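Galactitol 1-phosphate 5-dehydrogenase (Escherichia coli, PDB 4UEJ) catalyses the NAD-dependent oxidation of galactitol 1-phosphate to D-tagatose 6-phosphate as a homodimeric, zinc-containing member of the alcohol dehydrogenase family. Local coordinates at residues Y100-Y106 against W287-S292; I146-H151 against E298-A302; F153-Q157 against V283-W287; L86-F90 against K124-V128; S35-D41 against L57-F61. All blocks are in the same frame, centred on the assembly; numbering follows the deposited sequence.

Overall arrangement
Along the chain, interaction 5 comes first and closes a short loop between strands 27-36 and 60-68 at the catalytic zinc. Interaction 4 then opens at 86-90, and interaction 1 opens at 100-106 before interaction 4 closes at 124-128, so these two cross; both carry ligands of the structural zinc. Interaction 2 opens on helix 143-155 and interaction 3 on the end of the same helix. Interaction 3 closes at 283-287, nested within interactions 1 and 2, and shares Trp-287 with interaction 1. Interaction 1 closes at 287-292, ahead of interaction 2 at 298-302, which it therefore crosses. Together they tie the GroES-like catalytic part, with its zinc lobe, to helix 143-155 and the Rossmann-type sheet.

Interaction 1: residues Y100-Y106 against W287-S292; sequences YSQCAKY and WMNYSS. With ZN (zinc ion), chain C.
This loop-to-loop packing contact joins the lobe around the second zinc to the connection that leaves strand 282-285 for helix 297-307. Residues 100-102 form a 3-10 turn, Cys-103 N bonding Tyr-100 O at 3.1 Å; the facing segment is irregular, with Met-288 at positive phi (60°). CA atoms lie 6.7 Å apart for Tyr-100 and Tyr-290, 6.3 Å for Ser-101 and Met-288. Ser-101 (m rotamer) is central: its OG makes a weak 3.3 Å hydrogen bond to Trp-287 O and sits 3.3 Å from Met-288 CB. A water accepts weakly from Ser-101 N (3.4 Å) and donates to Tyr-290 O (2.8 Å). Just beyond, Cys-103 SG (t rotamer) binds zinc at 2.5 Å; Cys-89, Cys-92 and Cys-95 complete the four-cysteine structural site of zinc-containing alcohol dehydrogenases. Met-288 makes a Met-aromatic contact, its CE over one face of Tyr-106 (3.3 Å from CZ) and its SD 4.9 Å from the ring centroid. Tyr-100 OH reaches Ser-292 CB (3.6 Å), while Trp-287 N bonds Glu-280 of the second subunit.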
# COMPACT_ATOMS: atom_id res chain seq x y z
N TYR A 100 -19.22 1.17 -0.93
CA TYR A 100 -20.10 1.34 -2.09
C TYR A 100 -19.35 1.18 -3.39
O TYR A 100 -19.89 0.68 -4.38
CB TYR A 100 -20.76 2.70 -2.06
CG TYR A 100 -21.56 2.93 -0.81
CD1 TYR A 100 -22.72 2.21 -0.56
CD2 TYR A 100 -21.18 3.90 0.12
CE1 TYR A 100 -23.46 2.41 0.59
CE2 TYR A 100 -21.91 4.11 1.27
CZ TYR A 100 -23.05 3.37 1.50
OH TYR A 100 -23.79 3.58 2.64
N SER A 101 -18.09 1.60 -3.38
CA SER A 101 -17.28 1.53 -4.57
C SER A 101 -16.79 0.11 -4.86
O SER A 101 -16.19 -0.14 -5.90
CB SER A 101 -16.11 2.51 -4.44
OG SER A 101 -16.63 3.81 -4.23
N GLN A 102 -17.08 -0.81 -3.94
CA GLN A 102 -16.82 -2.22 -4.18
C GLN A 102 -18.10 -3.00 -4.46
O GLN A 102 -18.09 -4.23 -4.50
CB GLN A 102 -16.07 -2.86 -3.00
CG GLN A 102 -14.60 -2.43 -2.90
CD GLN A 102 -14.44 -1.04 -2.31
OE1 GLN A 102 -15.04 -0.72 -1.29
NE2 GLN A 102 -13.62 -0.21 -2.95
N CYS A 103 -19.20 -2.28 -4.65
CA CYS A 103 -20.44 -2.95 -5.05
C CYS A 103 -20.20 -3.67 -6.38
O CYS A 103 -19.61 -3.10 -7.30
CB CYS A 103 -21.58 -1.94 -5.18
SG CYS A 103 -23.11 -2.68 -5.72
N ALA A 104 -20.61 -4.93 -6.48
CA ALA A 104 -20.38 -5.69 -7.70
C ALA A 104 -21.39 -5.31 -8.78
O ALA A 104 -21.14 -5.48 -9.97
CB ALA A 104 -20.44 -7.18 -7.42
N LYS A 105 -22.53 -4.77 -8.34
CA LYS A 105 -23.60 -4.41 -9.26
C LYS A 105 -23.95 -2.93 -9.18
O LYS A 105 -25.10 -2.58 -8.87
CB LYS A 105 -24.84 -5.25 -8.98
CG LYS A 105 -25.56 -5.75 -10.22
CD LYS A 105 -27.03 -6.01 -9.94
CE LYS A 105 -27.51 -7.25 -10.68
NZ LYS A 105 -28.98 -7.24 -10.90
N TYR A 106 -22.98 -2.06 -9.43
CA TYR A 106 -23.27 -0.63 -9.39
C TYR A 106 -23.42 -0.05 -10.79
O TYR A 106 -22.81 -0.54 -11.74
CB TYR A 106 -22.21 0.14 -8.58
CG TYR A 106 -20.80 0.26 -9.14
CD1 TYR A 106 -20.51 1.11 -10.22
CD2 TYR A 106 -19.74 -0.41 -8.54
CE1 TYR A 106 -19.21 1.25 -10.68
CE2 TYR A 106 -18.44 -0.28 -9.01
CZ TYR A 106 -18.19 0.55 -10.08
OH TYR A 106 -16.89 0.68 -10.54
N TRP A 287 -10.72 4.53 -4.45
CA TRP A 287 -11.57 4.26 -5.59
C TRP A 287 -12.83 5.04 -5.43
O TRP A 287 -13.52 4.93 -4.42
CB TRP A 287 -11.88 2.77 -5.74
CG TRP A 287 -12.56 2.44 -7.04
CD1 TRP A 287 -13.78 1.84 -7.20
CD2 TRP A 287 -12.08 2.72 -8.36
NE1 TRP A 287 -14.08 1.72 -8.54
CE2 TRP A 287 -13.05 2.25 -9.27
CE3 TRP A 287 -10.91 3.30 -8.86
CZ2 TRP A 287 -12.88 2.35 -10.65
CZ3 TRP A 287 -10.75 3.41 -10.23
CH2 TRP A 287 -11.73 2.94 -11.11
N MET A 288 -13.09 5.85 -6.44
CA MET A 288 -14.25 6.73 -6.48
C MET A 288 -14.26 7.70 -5.32
O MET A 288 -13.23 8.27 -4.97
CB MET A 288 -15.53 5.90 -6.53
CG MET A 288 -15.63 5.09 -7.80
SD MET A 288 -17.30 4.53 -8.16
CE MET A 288 -17.15 2.78 -7.84
N ASN A 289 -15.43 7.95 -4.74
CA ASN A 289 -15.54 9.06 -3.82
C ASN A 289 -16.74 9.04 -2.89
O ASN A 289 -17.44 10.05 -2.74
CB ASN A 289 -15.53 10.37 -4.63
CG ASN A 289 -16.25 10.26 -6.00
OD1 ASN A 289 -16.00 9.35 -6.82
ND2 ASN A 289 -17.11 11.22 -6.26
N TYR A 290 -16.97 7.91 -2.25
CA TYR A 290 -18.18 7.73 -1.46
C TYR A 290 -17.87 7.10 -0.13
O TYR A 290 -16.90 6.36 0.02
CB TYR A 290 -19.20 6.87 -2.20
CG TYR A 290 -19.44 7.40 -3.57
CD1 TYR A 290 -20.28 8.48 -3.77
CD2 TYR A 290 -18.78 6.87 -4.67
CE1 TYR A 290 -20.48 9.00 -5.02
CE2 TYR A 290 -18.98 7.38 -5.92
CZ TYR A 290 -19.84 8.45 -6.09
OH TYR A 290 -20.05 8.99 -7.33
N SER A 291 -18.73 7.41 0.83
CA SER A 291 -18.66 6.79 2.14
C SER A 291 -20.03 6.88 2.79
O SER A 291 -20.95 7.50 2.24
CB SER A 291 -17.58 7.45 3.01
OG SER A 291 -17.84 8.82 3.19
N SER A 292 -20.17 6.26 3.94
CA SER A 292 -21.44 6.23 4.65
C SER A 292 -21.51 7.34 5.69
O SER A 292 -20.51 7.63 6.35
CB SER A 292 -21.65 4.87 5.30
OG SER A 292 -22.77 4.89 6.16
ZN ZN C . -24.08 -3.32 -3.55
O HOH W 1 -17.38 3.75 -0.85

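Interaction 2: residues I146-H151 against E298-A302; sequences ITVGLH and EWETA
Two helical segments, 146-151 and 298-302, pack across each other with their axes 8.9 Å apart at closest approach and their N-to-C directions at 121° (signed crossing angle 121°). The CA atoms of Thr-147 and Glu-298 come within 5.3 Å, those of Ile-146 and Ala-302 within 6.1 Å, a closeness that suits the small Ala-302. Thr-147 is in the p rotamer, which puts CG2 3.8 Å from the centroid of the five-membered ring of Trp-299 and almost on its normal, a CH-pi contact; its OG1 turns back to Glu-144 O in its own helix. Trp-299 (chi1 m, chi2 75°) starts away from the partner helix but swings its indole under that methyl. Leu-150 (m, t) lays CD1 3.3 Å from Glu-298 O, 3.8 Å from Thr-301 CG2 and 4.0 Å from Ala-302 CB, while Ile-146 (m, t) sets CG2 3.5 Å from Ala-302 CB. The one polar link is a His-carboxylate bond: His-151 (chi1 t, chi2 65°) donates from ND1 to Glu-298 OE2 at 2.6 Å and 173°, Glu-298 reaching it with chi1 m and chi2 92°. Glu-298 OE1 pairs with Ser-291, and His-151 NE2 with Glu-280 of the second subunit. This buried helix-helix packing joins helix 143-155, which also touches helix 171-182 through Ile-146 and Leu-150, to helix 297-307, which follows the last strand of the Rossmann-type sheet.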
# COMPACT_ATOMS: atom_id res chain seq x y z
N ILE A 146 -13.99 17.37 -6.67
CA ILE A 146 -13.46 17.71 -5.34
C ILE A 146 -13.47 16.48 -4.44
O ILE A 146 -12.49 16.19 -3.76
CB ILE A 146 -14.26 18.82 -4.68
CG1 ILE A 146 -14.03 20.13 -5.43
CG2 ILE A 146 -13.81 19.03 -3.22
CD1 ILE A 146 -15.03 21.16 -5.07
N THR A 147 -14.58 15.75 -4.47
CA THR A 147 -14.69 14.63 -3.55
C THR A 147 -13.71 13.51 -3.85
O THR A 147 -13.47 12.70 -2.98
CB THR A 147 -16.11 14.01 -3.52
OG1 THR A 147 -16.44 13.46 -4.81
CG2 THR A 147 -17.14 15.07 -3.09
N VAL A 148 -13.17 13.45 -5.06
CA VAL A 148 -12.15 12.44 -5.37
C VAL A 148 -10.95 12.58 -4.42
O VAL A 148 -10.54 11.61 -3.75
CB VAL A 148 -11.68 12.55 -6.82
CG1 VAL A 148 -10.53 11.60 -7.07
CG2 VAL A 148 -12.83 12.24 -7.77
N GLY A 149 -10.42 13.79 -4.34
CA GLY A 149 -9.30 14.09 -3.47
C GLY A 149 -9.69 13.95 -2.01
O GLY A 149 -8.92 13.43 -1.21
N LEU A 150 -10.89 14.41 -1.67
CA LEU A 150 -11.36 14.33 -0.30
C LEU A 150 -11.47 12.88 0.14
O LEU A 150 -11.20 12.57 1.30
CB LEU A 150 -12.70 15.03 -0.12
CG LEU A 150 -12.65 16.55 -0.23
CD1 LEU A 150 -14.04 17.12 0.08
CD2 LEU A 150 -11.64 17.10 0.76
N HIS A 151 -11.89 12.01 -0.77
CA HIS A 151 -12.03 10.60 -0.44
C HIS A 151 -10.67 9.99 -0.11
O HIS A 151 -10.54 9.23 0.85
CB HIS A 151 -12.66 9.81 -1.58
CG HIS A 151 -12.90 8.38 -1.25
ND1 HIS A 151 -13.78 7.98 -0.27
CD2 HIS A 151 -12.35 7.24 -1.74
CE1 HIS A 151 -13.76 6.66 -0.17
NE2 HIS A 151 -12.91 6.19 -1.07
N GLU A 298 -17.59 13.33 2.32
CA GLU A 298 -16.82 14.02 1.28
C GLU A 298 -17.67 15.06 0.54
O GLU A 298 -17.21 16.15 0.22
CB GLU A 298 -16.24 13.02 0.26
CG GLU A 298 -15.18 12.05 0.81
CD GLU A 298 -15.78 10.74 1.32
OE1 GLU A 298 -16.93 10.76 1.80
OE2 GLU A 298 -15.10 9.69 1.24
N TRP A 299 -18.91 14.69 0.26
CA TRP A 299 -19.82 15.54 -0.48
C TRP A 299 -20.23 16.79 0.31
O TRP A 299 -20.20 17.90 -0.21
CB TRP A 299 -21.04 14.72 -0.91
CG TRP A 299 -20.62 13.74 -1.96
CD1 TRP A 299 -19.91 12.58 -1.77
CD2 TRP A 299 -20.82 13.88 -3.37
NE1 TRP A 299 -19.67 11.98 -2.99
CE2 TRP A 299 -20.22 12.76 -3.98
CE3 TRP A 299 -21.46 14.83 -4.17
CZ2 TRP A 299 -20.23 12.57 -5.36
CZ3 TRP A 299 -21.47 14.64 -5.53
CH2 TRP A 299 -20.86 13.52 -6.12
N GLU A 300 -20.58 16.60 1.58
CA GLU A 300 -20.86 17.72 2.48
C GLU A 300 -19.65 18.61 2.64
O GLU A 300 -19.77 19.84 2.59
CB GLU A 300 -21.32 17.25 3.86
CG GLU A 300 -22.55 16.38 3.87
CD GLU A 300 -23.12 16.24 5.26
OE1 GLU A 300 -22.33 16.02 6.21
OE2 GLU A 300 -24.36 16.35 5.41
N THR A 301 -18.48 18.01 2.84
CA THR A 301 -17.26 18.81 2.97
C THR A 301 -16.99 19.64 1.71
O THR A 301 -16.64 20.81 1.81
CB THR A 301 -16.04 17.92 3.26
OG1 THR A 301 -16.26 17.20 4.48
CG2 THR A 301 -14.78 18.75 3.41
N ALA A 302 -17.18 19.04 0.54
CA ALA A 302 -16.89 19.74 -0.71
C ALA A 302 -17.80 20.96 -0.82
O ALA A 302 -17.35 22.05 -1.17
CB ALA A 302 -17.09 18.83 -1.91

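Interaction 3: residues F153-Q157 against V283-W287; sequences FHLAQ and VIGSW
Leu-155 and Ile-284 carry this small apolar contact between the C-terminal end of helix 143-155 and strand 282-285. Their CA atoms are the nearest pair, at 7.3 Å, and each CA-to-CB bond points toward the other segment. Leu-155, in the m, t rotamer, brings CB to 3.6 Å from Ile-284 CG2 and extends CD1 along the strand to 3.4 Å from Gly-285 O and 3.6 Å from Ser-286 OG. Ile-284, also m, t, runs its longer branch the other way, so that CD1 lies 3.9 Å from both CA and CB of Ala-156. Ala-156 is where the helix ends (phi/psi -89/8°). Gln-157 follows at positive phi (64°) as the C-prime residue of a Schellman motif: its N bonds His-154 O at 3.0 Å, and the next backbone N reaches back to Phe-153 O. Strand 282-285 is the outermost strand of the parallel Rossmann-type sheet in this chain, hydrogen-bonded through Ile-284 to strand 255-258 on one edge; on the other, Val-283 pairs antiparallel with a strand of the second subunit, so the sheet continues across the dimer interface.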
# COMPACT_ATOMS: atom_id res chain seq x y z
N PHE A 153 -8.01 11.68 1.03
CA PHE A 153 -7.66 12.21 2.37
C PHE A 153 -8.38 11.44 3.49
O PHE A 153 -7.80 11.14 4.53
CB PHE A 153 -7.99 13.70 2.49
CG PHE A 153 -7.16 14.59 1.61
CD1 PHE A 153 -5.92 14.19 1.15
CD2 PHE A 153 -7.64 15.84 1.23
CE1 PHE A 153 -5.16 15.01 0.33
CE2 PHE A 153 -6.87 16.67 0.41
CZ PHE A 153 -5.64 16.25 -0.05
N HIS A 154 -9.65 11.14 3.27
CA HIS A 154 -10.43 10.40 4.25
C HIS A 154 -9.84 9.02 4.51
O HIS A 154 -9.72 8.60 5.66
CB HIS A 154 -11.88 10.27 3.78
CG HIS A 154 -12.75 9.50 4.73
ND1 HIS A 154 -13.87 8.82 4.32
CD2 HIS A 154 -12.67 9.32 6.06
CE1 HIS A 154 -14.44 8.24 5.36
NE2 HIS A 154 -13.73 8.53 6.43
N LEU A 155 -9.45 8.33 3.45
CA LEU A 155 -8.86 6.99 3.62
C LEU A 155 -7.54 7.07 4.37
O LEU A 155 -7.17 6.12 5.04
CB LEU A 155 -8.63 6.32 2.27
CG LEU A 155 -9.91 5.92 1.52
CD1 LEU A 155 -9.53 5.33 0.17
CD2 LEU A 155 -10.73 4.93 2.33
N ALA A 156 -6.86 8.20 4.26
CA ALA A 156 -5.58 8.41 4.93
C ALA A 156 -5.72 8.97 6.33
O ALA A 156 -4.73 9.32 6.96
CB ALA A 156 -4.70 9.33 4.10
N GLN A 157 -6.96 9.05 6.81
CA GLN A 157 -7.28 9.59 8.14
C GLN A 157 -6.91 11.08 8.24
O GLN A 157 -6.49 11.56 9.28
CB GLN A 157 -6.59 8.78 9.25
CG GLN A 157 -7.16 7.38 9.47
CD GLN A 157 -6.82 6.41 8.34
OE1 GLN A 157 -5.66 6.29 7.93
NE2 GLN A 157 -7.84 5.72 7.84
N VAL A 283 0.53 2.16 1.39
CA VAL A 283 -0.01 2.49 0.08
C VAL A 283 -1.51 2.23 0.16
O VAL A 283 -1.94 1.14 0.50
CB VAL A 283 0.65 1.65 -1.03
CG1 VAL A 283 0.06 1.99 -2.39
CG2 VAL A 283 2.15 1.89 -1.04
N ILE A 284 -2.28 3.27 -0.16
CA ILE A 284 -3.73 3.29 0.06
C ILE A 284 -4.41 3.37 -1.28
O ILE A 284 -4.31 4.38 -1.98
CB ILE A 284 -4.11 4.51 0.93
CG1 ILE A 284 -3.41 4.45 2.29
CG2 ILE A 284 -5.63 4.66 1.06
CD1 ILE A 284 -3.39 5.78 3.03
N GLY A 285 -5.10 2.31 -1.68
CA GLY A 285 -5.86 2.36 -2.91
C GLY A 285 -7.11 3.17 -2.65
O GLY A 285 -7.79 2.97 -1.64
N SER A 286 -7.39 4.10 -3.56
CA SER A 286 -8.57 4.92 -3.41
C SER A 286 -9.42 4.71 -4.65
O SER A 286 -8.91 4.65 -5.77
CB SER A 286 -8.20 6.41 -3.24
OG SER A 286 -9.36 7.16 -2.90
N TRP A 287 -10.72 4.53 -4.45
CA TRP A 287 -11.57 4.26 -5.59
C TRP A 287 -12.83 5.04 -5.43
O TRP A 287 -13.52 4.93 -4.42
CB TRP A 287 -11.88 2.77 -5.74
CG TRP A 287 -12.56 2.44 -7.04
CD1 TRP A 287 -13.78 1.84 -7.20
CD2 TRP A 287 -12.08 2.72 -8.36
NE1 TRP A 287 -14.08 1.72 -8.54
CE2 TRP A 287 -13.05 2.25 -9.27
CE3 TRP A 287 -10.91 3.30 -8.86
CZ2 TRP A 287 -12.88 2.35 -10.65
CZ3 TRP A 287 -10.75 3.41 -10.23
CH2 TRP A 287 -11.73 2.94 -11.11

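Interaction 4: residues L86-F90 against K124-V128; sequences LLPCF and KRKNV. With ZN (zinc ion), chain C.
The turn between strands 120-124 and 128-130 packs against the segment that enters the structural zinc site. Segment 86-90 begins as a short strand (86-87) and ends at Phe-90 with positive phi (68°); the CA atoms of Leu-87 and Asn-127 are 6.7 Å apart. Lys-124 (chi1 and chi2 m) comes first; its CG touches Leu-87 CD2 at 3.7 Å before NZ leaves for a salt bridge with Glu-27. Arg-125 and Lys-126 form a 3-10 turn, closed by Asn-127 N to Lys-124 O at 2.8 Å and Val-128 N to Arg-125 O at 3.2 Å. Lys-126 (m, t, t, p) spreads its aliphatic chain on Phe-90, CD 3.4 Å from CE2 and CE over one ring face; NZ, 5.8 Å from the ring centroid, adds at most a weak attraction. Asn-127 (chi1 m) folds OD1 back to a weak 3.3 Å bond from Lys-124 N and within 3.7 Å of Leu-87 CD1, while ND2 binds Val-84 O. Next to Phe-90 in sequence, Cys-89 SG holds zinc at 2.4 Å with Cys-92, Cys-95 and Cys-103. Strand 86-87 pairs antiparallel with strand 107-108, and Trp-294 bridges both segments, meeting Phe-90 edge-to-face and bonding Lys-126 O.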
# COMPACT_ATOMS: atom_id res chain seq x y z
N LEU A 86 -22.45 7.55 -9.11
CA LEU A 86 -22.46 6.13 -8.75
C LEU A 86 -23.81 5.73 -8.21
O LEU A 86 -24.37 6.43 -7.37
CB LEU A 86 -21.39 5.82 -7.71
CG LEU A 86 -21.49 4.39 -7.13
CD1 LEU A 86 -20.99 3.50 -8.17
CD2 LEU A 86 -20.72 4.20 -5.86
N LEU A 87 -24.34 4.60 -8.67
CA LEU A 87 -25.53 4.04 -8.04
C LEU A 87 -25.22 2.64 -7.54
O LEU A 87 -25.27 1.67 -8.30
CB LEU A 87 -26.71 4.00 -9.01
CG LEU A 87 -28.05 3.59 -8.39
CD1 LEU A 87 -28.55 4.64 -7.39
CD2 LEU A 87 -29.11 3.29 -9.45
N PRO A 88 -24.88 2.52 -6.24
CA PRO A 88 -24.71 1.19 -5.66
C PRO A 88 -26.05 0.48 -5.52
O PRO A 88 -27.11 1.12 -5.62
CB PRO A 88 -24.08 1.48 -4.29
CG PRO A 88 -24.39 2.88 -3.99
CD PRO A 88 -24.68 3.61 -5.27
N CYS A 89 -26.01 -0.82 -5.27
CA CYS A 89 -27.23 -1.62 -5.14
C CYS A 89 -27.84 -1.47 -3.75
O CYS A 89 -29.05 -1.67 -3.57
CB CYS A 89 -26.96 -3.10 -5.45
SG CYS A 89 -26.23 -4.07 -4.09
N PHE A 90 -26.99 -1.12 -2.78
CA PHE A 90 -27.35 -0.88 -1.38
C PHE A 90 -27.81 -2.11 -0.61
O PHE A 90 -28.30 -1.98 0.52
CB PHE A 90 -28.43 0.20 -1.28
CG PHE A 90 -27.96 1.56 -1.65
CD1 PHE A 90 -27.00 2.20 -0.88
CD2 PHE A 90 -28.48 2.22 -2.75
CE1 PHE A 90 -26.56 3.47 -1.23
CE2 PHE A 90 -28.05 3.48 -3.10
CZ PHE A 90 -27.10 4.11 -2.33
N LYS A 124 -31.85 8.54 -10.49
CA LYS A 124 -32.48 8.28 -9.20
C LYS A 124 -32.30 9.46 -8.26
O LYS A 124 -31.32 10.20 -8.37
CB LYS A 124 -31.89 7.02 -8.54
CG LYS A 124 -31.90 5.79 -9.43
CD LYS A 124 -33.27 5.50 -9.98
CE LYS A 124 -33.21 4.26 -10.86
NZ LYS A 124 -34.50 3.94 -11.51
N ARG A 125 -33.24 9.64 -7.34
CA ARG A 125 -33.10 10.61 -6.26
C ARG A 125 -31.73 10.49 -5.58
O ARG A 125 -31.08 11.49 -5.26
CB ARG A 125 -34.21 10.42 -5.21
CG ARG A 125 -33.99 11.19 -3.90
CD ARG A 125 -33.95 12.69 -4.14
NE ARG A 125 -33.66 13.43 -2.91
CZ ARG A 125 -32.44 13.79 -2.52
NH1 ARG A 125 -31.38 13.48 -3.25
NH2 ARG A 125 -32.29 14.48 -1.39
N LYS A 126 -31.27 9.26 -5.40
CA LYS A 126 -30.00 9.03 -4.72
C LYS A 126 -28.81 9.45 -5.58
O LYS A 126 -27.68 9.45 -5.10
CB LYS A 126 -29.87 7.57 -4.31
CG LYS A 126 -30.72 7.22 -3.09
CD LYS A 126 -30.38 5.86 -2.52
CE LYS A 126 -30.63 5.81 -1.02
NZ LYS A 126 -32.02 6.23 -0.68
N ASN A 127 -29.07 9.80 -6.84
CA ASN A 127 -28.02 10.27 -7.74
C ASN A 127 -27.95 11.80 -7.85
O ASN A 127 -27.30 12.32 -8.75
CB ASN A 127 -28.22 9.70 -9.15
CG ASN A 127 -27.97 8.21 -9.23
OD1 ASN A 127 -28.80 7.46 -9.75
ND2 ASN A 127 -26.81 7.77 -8.72
N VAL A 128 -28.65 12.52 -6.98
CA VAL A 128 -28.47 13.97 -6.94
C VAL A 128 -28.22 14.43 -5.51
O VAL A 128 -28.67 13.80 -4.55
CB VAL A 128 -29.67 14.74 -7.52
CG1 VAL A 128 -29.84 14.46 -9.00
CG2 VAL A 128 -30.94 14.41 -6.77
ZN ZN C . -24.08 -3.32 -3.55

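Interaction 5: residues S35-D41 against L57-F61; sequences SGLCGSD and LGHEF. With ZN (zinc ion), chain D.
Residues 35-36 and 60-61 meet antiparallel: Ser-35 and Phe-61 form a non-hydrogen-bonded pair (CA-CA 4.0 Å), and Gly-36 N donates to Glu-60 O at 2.7 Å and 173°. Beyond, the segments part as Gly-58 (phi/psi 116/102°) turns the chain, and waters fill the gap. One links Gly-36 O (2.7 Å) to Glu-60 N (2.9 Å), another lies among Gly-36 O (3.0 Å), Asp-41 OD2 (2.7 Å) and His-59 N (2.9 Å), accepting from the last, and a third joins Asp-41 OD1 (2.7 Å), also salt-bridged to Arg-44, to His-59 ND1 (2.7 Å). Cys-38 and Asp-41 form a capping box: Cys-38 N bonds Asp-41 OD2 at 3.0 Å, Ser-40 N bonds Cys-38 SG at 3.5 Å. His-59 NE2 binds the catalytic zinc at 2.1 Å, and Cys-38 SG lies 2.7 Å from the ion. Glu-60 OE2 accepts from the zinc-bound water at 2.5 Å, OE1 pairing with Lys-341. This water, 2.0 Å from zinc, is consistent with a site where substrate hydroxyl could replace it.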
# COMPACT_ATOMS: atom_id res chain seq x y z
N SER A 35 -21.49 21.03 -17.04
CA SER A 35 -21.10 19.63 -17.11
C SER A 35 -19.65 19.50 -17.58
O SER A 35 -19.32 19.90 -18.70
CB SER A 35 -22.06 18.87 -18.05
OG SER A 35 -21.82 17.47 -18.03
N GLY A 36 -18.79 18.96 -16.73
CA GLY A 36 -17.36 18.99 -16.99
C GLY A 36 -16.82 17.72 -17.59
O GLY A 36 -17.34 16.64 -17.33
N LEU A 37 -15.76 17.85 -18.40
CA LEU A 37 -15.03 16.69 -18.92
C LEU A 37 -13.93 16.24 -17.96
O LEU A 37 -13.06 17.03 -17.61
CB LEU A 37 -14.41 17.02 -20.28
CG LEU A 37 -13.65 15.92 -21.02
CD1 LEU A 37 -14.63 14.95 -21.66
CD2 LEU A 37 -12.71 16.50 -22.06
N CYS A 38 -13.97 14.97 -17.56
CA CYS A 38 -12.97 14.38 -16.66
C CYS A 38 -11.78 13.82 -17.44
O CYS A 38 -11.91 13.39 -18.59
CB CYS A 38 -13.63 13.27 -15.82
SG CYS A 38 -12.61 12.53 -14.49
N GLY A 39 -10.60 13.82 -16.82
CA GLY A 39 -9.44 13.17 -17.40
C GLY A 39 -9.73 11.72 -17.78
O GLY A 39 -9.23 11.21 -18.79
N SER A 40 -10.55 11.06 -16.97
CA SER A 40 -10.90 9.66 -17.19
C SER A 40 -11.76 9.47 -18.44
O SER A 40 -11.91 8.36 -18.93
CB SER A 40 -11.64 9.10 -15.97
OG SER A 40 -12.85 9.80 -15.75
N ASP A 41 -12.32 10.57 -18.94
CA ASP A 41 -13.16 10.52 -20.14
C ASP A 41 -12.32 10.39 -21.41
O ASP A 41 -12.78 9.86 -22.42
CB ASP A 41 -14.05 11.76 -20.22
CG ASP A 41 -15.22 11.72 -19.23
OD1 ASP A 41 -15.74 10.61 -18.98
OD2 ASP A 41 -15.62 12.79 -18.72
N LEU A 57 -21.24 10.63 -22.42
CA LEU A 57 -20.47 10.68 -21.17
C LEU A 57 -20.93 11.84 -20.28
O LEU A 57 -21.91 12.53 -20.58
CB LEU A 57 -18.98 10.80 -21.49
CG LEU A 57 -18.37 9.67 -22.33
CD1 LEU A 57 -16.91 9.98 -22.71
CD2 LEU A 57 -18.47 8.35 -21.61
N GLY A 58 -20.21 12.05 -19.19
CA GLY A 58 -20.47 13.17 -18.30
C GLY A 58 -20.92 12.76 -16.90
O GLY A 58 -22.09 12.42 -16.70
N HIS A 59 -20.01 12.83 -15.93
CA HIS A 59 -20.36 12.51 -14.55
C HIS A 59 -19.99 13.61 -13.56
O HIS A 59 -19.97 13.38 -12.34
CB HIS A 59 -19.71 11.19 -14.12
CG HIS A 59 -18.21 11.18 -14.18
ND1 HIS A 59 -17.52 10.91 -15.34
CD2 HIS A 59 -17.28 11.39 -13.23
CE1 HIS A 59 -16.22 10.95 -15.09
NE2 HIS A 59 -16.05 11.24 -13.82
N GLU A 60 -19.72 14.80 -14.08
CA GLU A 60 -19.32 15.94 -13.28
C GLU A 60 -20.23 17.08 -13.66
O GLU A 60 -19.84 17.93 -14.46
CB GLU A 60 -17.86 16.34 -13.56
CG GLU A 60 -16.81 15.27 -13.33
CD GLU A 60 -15.42 15.76 -13.70
OE1 GLU A 60 -15.32 16.77 -14.43
OE2 GLU A 60 -14.42 15.16 -13.24
N PHE A 61 -21.45 17.10 -13.14
CA PHE A 61 -22.37 18.12 -13.60
C PHE A 61 -23.36 18.59 -12.56
O PHE A 61 -23.57 17.95 -11.53
CB PHE A 61 -23.12 17.65 -14.86
CG PHE A 61 -24.01 16.43 -14.68
CD1 PHE A 61 -23.51 15.16 -14.91
CD2 PHE A 61 -25.35 16.58 -14.37
CE1 PHE A 61 -24.34 14.04 -14.79
CE2 PHE A 61 -26.19 15.46 -14.24
CZ PHE A 61 -25.69 14.20 -14.47
ZN ZN D . -14.30 11.46 -12.69
O HOH W 2 -19.90 15.90 -16.75
O HOH W 3 -17.37 13.70 -16.85
O HOH W 4 -18.20 10.42 -17.93
O HOH W 5 -14.29 13.18 -11.64